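Local structure of ParA (Salmonella enterica subsp. enterica serovar Newport str. SL317, 3EZF) at the interface of chains A and B. The protein is a plasmid partition protein with a winged helix-turn-helix domain that carries out ADP-mediated transcriptional regulation and probably acts as a Walker-type ATPase in DNA segregation. Sequence-based numbering; all coordinates share one arbitrary frame. Chains: chain A/B, ParA.

Contact 1 and contact 2 are neighbouring patches of one two-fold symmetric interface, their C-alpha centres about 15 Å apart. The same region serves both, with the chains exchanged. In contact 1 the loop holding A:His258 meets B:Ser217, just after helix 212-216, while B:Phe214 of that helix packs on helix 294-303 of chain A. In contact 2 helix 212-216 of chain A faces B:His258 and helix 281-291, and the Walker A' residues A:Pro156 and A:Gln157 join in. The histidine loop and the 212-217 region thus pair reciprocally across the axis, which may couple nucleotide state to dimer form.

Contact 1: the interface of chains A and B. Residues chain A 258, 260, 297; chain B 214, 217.
The hydroxyl OG of B:Ser217 meets the backbone carbonyl O of A:His258 at 3.2 Å, a long and at best weak hydrogen bond in which the serine would be the donor. A:His258 and A:Asp260 lie in the loop after strand 250-254, which in this ParA-type Walker ATPase corresponds to the Walker B and switch II region. The CB-OG-O angle of about 158° means that the hydroxyl hydrogen cannot point straight at the acceptor. Serine suits this place because its short side chain brings a donor to a main-chain oxygen without pushing the two loops apart. A chi1 of -54° swings OG away from the serine's own carbonyl and towards the other subunit.

A:Asp260 flanks the same serine with its carboxylate. OD1 comes to 3.6 Å from the methylene CB of B:Ser217, a van der Waals contact. OD2 stays 3.8 Å from OG, long for a bond, yet the carboxylate may compete with the carbonyl for the hydroxyl hydrogen.

One helical turn before the serine, B:Phe214 of helix 212-216 turns the rim of its ring to A:Met297 of helix 294-303. The two side chains cross obliquely. Sulfur SD of the methionine lies 3.8 Å from CE2 of the phenylalanine, and the methyl CE is modelled near the ring plane, outside the CD2-CE2 side, at a separation too short to be trusted. A bend at chi2 (-78°), followed by another at chi3, brings the thioether towards the ring. Methionine's flexible, polarisable chain suits such an aromatic rim.

Contact 2: the interface of chains A and B. Residues chain A 156-157, 210, 213-214; chain B 119, 257-258, 290.
Two copies of ParA meet here in a mixed apolar and polar-edged patch of a two-fold symmetric homodimer interface, which probably helps hold the dimer together. Nucleotide-binding motifs or their neighbours come from both chains. A:Pro156 and A:Gln157 end the Asp-Leu-Asp-Pro-Gln segment, the Walker A' motif of the ParA family. B:Leu119 immediately precedes the glycine-rich Walker A loop, and B:Pro257 and B:His258 belong to the loop after strand 250-254.

A:Ile210 sets its delta-methyl in the corner formed by two of these side chains. CD1 lies 3.8 Å from CD2 of B:Leu119 and 3.9 Å from CB of B:Pro257. CG1 points away from the backbone N (chi1 180°), extending the longer branch across the boundary. The isoleucine crosses the proline at about a right angle; a branched aliphatic chain suits a corner between a leucine methyl and a rigid pyrrolidine ring.

Chain A approaches B:His258 from one side of its ring and at its CE1 end. The pyrrolidine of A:Pro156 sits above the ND1 border of the imidazole, its CB 3.5 Å from ND1. The amide of A:Gln157 is a nearly parallel neighbour beyond CE1, the planes 18° apart, and does not stack on the ring. Its CD is 3.4 Å from CE1. The bend at chi2 (69°) turns the amide towards the histidine. On the backbone side, CA of A:Gly213 approaches CB of B:His258 to 3.8 Å; glycine, having no side chain, lets the helix come this near.

The next residue, A:Phe214, has a looser contact with B:Tyr290 of helix 281-291: its CZ stands 4.5 Å from the tyrosine CD2.

Contact 1: the interface of chains A and B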
ATOM      1  N   HIS A 258       0.681   3.257   9.848  1.00 78.39           N
ATOM      2  CA  HIS A 258      -0.388   3.770  10.699  1.00 83.50           C
ATOM      3  C   HIS A 258      -0.863   2.810  11.784  1.00 84.05           C
ATOM      4  O   HIS A 258      -0.955   3.189  12.957  1.00 86.34           O
ATOM      5  CB  HIS A 258      -1.556   4.147   9.804  1.00 88.93           C
ATOM      6  CG  HIS A 258      -1.492   3.489   8.463  1.00 95.39           C
ATOM      7  ND1 HIS A 258      -0.564   3.844   7.503  1.00 95.86           N
ATOM      8  CD2 HIS A 258      -2.189   2.452   7.945  1.00 98.51           C
ATOM      9  CE1 HIS A 258      -0.691   3.055   6.459  1.00 96.81           C
ATOM     10  NE2 HIS A 258      -1.671   2.198   6.696  1.00101.27           N
ATOM     11  N   ASP A 260      -1.634   0.439  14.749  1.00 72.01           N
ATOM     12  CA  ASP A 260      -0.986   0.574  16.035  1.00 66.71           C
ATOM     13  C   ASP A 260      -1.096  -0.720  16.800  1.00 61.21           C
ATOM     14  O   ASP A 260      -0.100  -1.402  17.004  1.00 63.40           O
ATOM     15  CB  ASP A 260      -1.589   1.723  16.855  1.00 72.47           C
ATOM     16  CG  ASP A 260      -0.606   2.875  17.072  1.00 78.37           C
ATOM     17  OD1 ASP A 260      -0.813   3.641  18.046  1.00 78.12           O
ATOM     18  OD2 ASP A 260       0.355   3.022  16.272  1.00 77.74           O
ATOM     19  N   MET A 297       6.673   5.096  20.052  1.00 64.23           N
ATOM     20  CA  MET A 297       6.001   3.803  19.978  1.00 63.88           C
ATOM     21  C   MET A 297       6.466   2.948  21.144  1.00 62.06           C
ATOM     22  O   MET A 297       5.654   2.437  21.921  1.00 62.56           O
ATOM     23  CB  MET A 297       6.347   3.085  18.670  1.00 66.49           C
ATOM     24  CG  MET A 297       5.983   3.829  17.407  1.00 70.41           C
ATOM     25  SD  MET A 297       4.235   3.706  17.052  1.00 86.29           S
ATOM     26  CE  MET A 297       3.686   5.417  17.238  1.00 77.17           C
TER
ATOM     27  N   PHE B 214       0.197   8.537  12.179  1.00 54.84           N
ATOM     28  CA  PHE B 214       0.327   8.716  13.618  1.00 55.22           C
ATOM     29  C   PHE B 214      -0.783   9.627  14.120  1.00 53.89           C
ATOM     30  O   PHE B 214      -1.405   9.363  15.147  1.00 54.41           O
ATOM     31  CB  PHE B 214       1.709   9.287  13.939  1.00 55.96           C
ATOM     32  CG  PHE B 214       2.809   8.295  13.708  1.00 60.41           C
ATOM     33  CD1 PHE B 214       3.249   8.010  12.419  1.00 60.60           C
ATOM     34  CD2 PHE B 214       3.294   7.529  14.760  1.00 58.25           C
ATOM     35  CE1 PHE B 214       4.143   6.962  12.183  1.00 61.90           C
ATOM     36  CE2 PHE B 214       4.184   6.486  14.526  1.00 60.78           C
ATOM     37  CZ  PHE B 214       4.608   6.201  13.241  1.00 63.03           C
ATOM     38  N   SER B 217      -3.924   7.601  14.684  1.00 48.59           N
ATOM     39  CA  SER B 217      -3.824   6.761  15.870  1.00 53.17           C
ATOM     40  C   SER B 217      -4.158   7.478  17.167  1.00 55.31           C
ATOM     41  O   SER B 217      -4.251   6.842  18.216  1.00 58.61           O
ATOM     42  CB  SER B 217      -2.412   6.192  15.986  1.00 58.16           C
ATOM     43  OG  SER B 217      -2.041   5.519  14.796  1.00 71.40           O
TER

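Contact 2: the interface of chains A and B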
ATOM      1  N   PRO A 156      -2.656  -5.493   7.141  1.00 64.73           N
ATOM      2  CA  PRO A 156      -4.044  -5.566   6.656  1.00 66.77           C
ATOM      3  C   PRO A 156      -4.154  -5.920   5.161  1.00 70.59           C
ATOM      4  O   PRO A 156      -5.027  -6.696   4.762  1.00 68.10           O
ATOM      5  CB  PRO A 156      -4.590  -4.176   6.968  1.00 67.45           C
ATOM      6  CG  PRO A 156      -3.814  -3.795   8.234  1.00 69.58           C
ATOM      7  CD  PRO A 156      -2.413  -4.249   7.901  1.00 65.71           C
ATOM      8  N   GLN A 157      -3.259  -5.365   4.342  1.00 73.56           N
ATOM      9  CA  GLN A 157      -3.272  -5.613   2.899  1.00 74.77           C
ATOM     10  C   GLN A 157      -2.953  -7.040   2.495  1.00 74.44           C
ATOM     11  O   GLN A 157      -3.220  -7.434   1.368  1.00 74.07           O
ATOM     12  CB  GLN A 157      -2.315  -4.663   2.178  1.00 80.09           C
ATOM     13  CG  GLN A 157      -2.906  -3.287   1.920  1.00 85.30           C
ATOM     14  CD  GLN A 157      -3.115  -2.488   3.191  1.00 89.73           C
ATOM     15  OE1 GLN A 157      -3.766  -2.944   4.133  1.00 90.51           O
ATOM     16  NE2 GLN A 157      -2.561  -1.281   3.224  1.00 92.66           N
ATOM     17  N   ILE A 210      -8.089  -8.425   4.672  1.00 52.39           N
ATOM     18  CA  ILE A 210      -8.427  -7.012   4.577  1.00 52.03           C
ATOM     19  C   ILE A 210      -9.389  -6.742   5.728  1.00 50.10           C
ATOM     20  O   ILE A 210      -9.675  -5.589   6.066  1.00 47.70           O
ATOM     21  CB  ILE A 210      -9.108  -6.663   3.230  1.00 48.39           C
ATOM     22  CG1 ILE A 210      -9.445  -5.173   3.177  1.00 47.75           C
ATOM     23  CG2 ILE A 210     -10.370  -7.482   3.062  1.00 51.01           C
ATOM     24  CD1 ILE A 210      -8.223  -4.267   3.280  1.00 52.13           C
ATOM     25  N   GLY A 213      -7.999  -5.158   9.268  1.00 51.84           N
ATOM     26  CA  GLY A 213      -7.922  -3.716   9.426  1.00 51.83           C
ATOM     27  C   GLY A 213      -9.051  -3.274  10.342  1.00 54.16           C
ATOM     28  O   GLY A 213      -8.869  -2.467  11.253  1.00 54.56           O
ATOM     29  N   PHE A 214     -10.236  -3.815  10.097  1.00 54.84           N
ATOM     30  CA  PHE A 214     -11.389  -3.511  10.930  1.00 55.22           C
ATOM     31  C   PHE A 214     -11.143  -4.017  12.344  1.00 53.89           C
ATOM     32  O   PHE A 214     -11.424  -3.327  13.322  1.00 54.41           O
ATOM     33  CB  PHE A 214     -12.641  -4.144  10.319  1.00 55.96           C
ATOM     34  CG  PHE A 214     -13.064  -3.470   9.050  1.00 60.41           C
ATOM     35  CD1 PHE A 214     -12.386  -3.711   7.858  1.00 60.60           C
ATOM     36  CD2 PHE A 214     -14.034  -2.476   9.072  1.00 58.25           C
ATOM     37  CE1 PHE A 214     -12.659  -2.956   6.715  1.00 61.90           C
ATOM     38  CE2 PHE A 214     -14.306  -1.724   7.935  1.00 60.78           C
ATOM     39  CZ  PHE A 214     -13.620  -1.961   6.758  1.00 63.03           C
TER
ATOM     40  N   LEU B 119      -8.713   0.420  -2.430  1.00 72.50           N
ATOM     41  CA  LEU B 119      -8.317  -0.708  -1.601  1.00 74.86           C
ATOM     42  C   LEU B 119      -6.891  -1.138  -1.953  1.00 76.63           C
ATOM     43  O   LEU B 119      -6.136  -1.601  -1.094  1.00 78.07           O
ATOM     44  CB  LEU B 119      -9.294  -1.867  -1.818  1.00 74.56           C
ATOM     45  CG  LEU B 119      -9.441  -2.878  -0.677  1.00 79.58           C
ATOM     46  CD1 LEU B 119     -10.635  -3.791  -0.959  1.00 79.12           C
ATOM     47  CD2 LEU B 119      -8.150  -3.686  -0.516  1.00 79.91           C
ATOM     48  N   PRO B 257      -7.458   1.747   3.675  1.00 65.58           N
ATOM     49  CA  PRO B 257      -8.535   0.963   4.301  1.00 70.19           C
ATOM     50  C   PRO B 257      -8.668   1.154   5.817  1.00 74.73           C
ATOM     51  O   PRO B 257      -9.318   2.084   6.296  1.00 70.89           O
ATOM     52  CB  PRO B 257      -8.154  -0.478   3.963  1.00 69.69           C
ATOM     53  CG  PRO B 257      -7.235  -0.347   2.774  1.00 70.23           C
ATOM     54  CD  PRO B 257      -6.430   0.859   3.115  1.00 68.22           C
ATOM     55  N   HIS B 258      -8.070   0.220   6.549  1.00 78.39           N
ATOM     56  CA  HIS B 258      -8.041   0.196   8.008  1.00 83.50           C
ATOM     57  C   HIS B 258      -8.359   1.529   8.678  1.00 84.05           C
ATOM     58  O   HIS B 258      -9.201   1.589   9.581  1.00 86.34           O
ATOM     59  CB  HIS B 258      -6.666  -0.279   8.440  1.00 88.93           C
ATOM     60  CG  HIS B 258      -5.639  -0.134   7.363  1.00 95.39           C
ATOM     61  ND1 HIS B 258      -5.626  -0.931   6.234  1.00 95.86           N
ATOM     62  CD2 HIS B 258      -4.636   0.759   7.201  1.00 98.51           C
ATOM     63  CE1 HIS B 258      -4.666  -0.535   5.429  1.00 96.81           C
ATOM     64  NE2 HIS B 258      -4.045   0.492   5.988  1.00101.27           N
ATOM     65  N   TYR B 290     -14.767  -5.661   1.476  1.00 66.07           N
ATOM     66  CA  TYR B 290     -14.764  -4.259   1.892  1.00 63.04           C
ATOM     67  C   TYR B 290     -16.138  -3.625   1.765  1.00 63.61           C
ATOM     68  O   TYR B 290     -16.603  -2.943   2.682  1.00 65.45           O
ATOM     69  CB  TYR B 290     -13.753  -3.467   1.060  1.00 64.48           C
ATOM     70  CG  TYR B 290     -13.635  -2.009   1.456  1.00 65.27           C
ATOM     71  CD1 TYR B 290     -14.426  -1.033   0.848  1.00 68.63           C
ATOM     72  CD2 TYR B 290     -12.702  -1.599   2.405  1.00 66.54           C
ATOM     73  CE1 TYR B 290     -14.293   0.324   1.180  1.00 66.51           C
ATOM     74  CE2 TYR B 290     -12.562  -0.254   2.742  1.00 67.94           C
ATOM     75  CZ  TYR B 290     -13.355   0.702   2.118  1.00 66.04           C
ATOM     76  OH  TYR B 290     -13.200   2.034   2.421  1.00 66.61           O
TER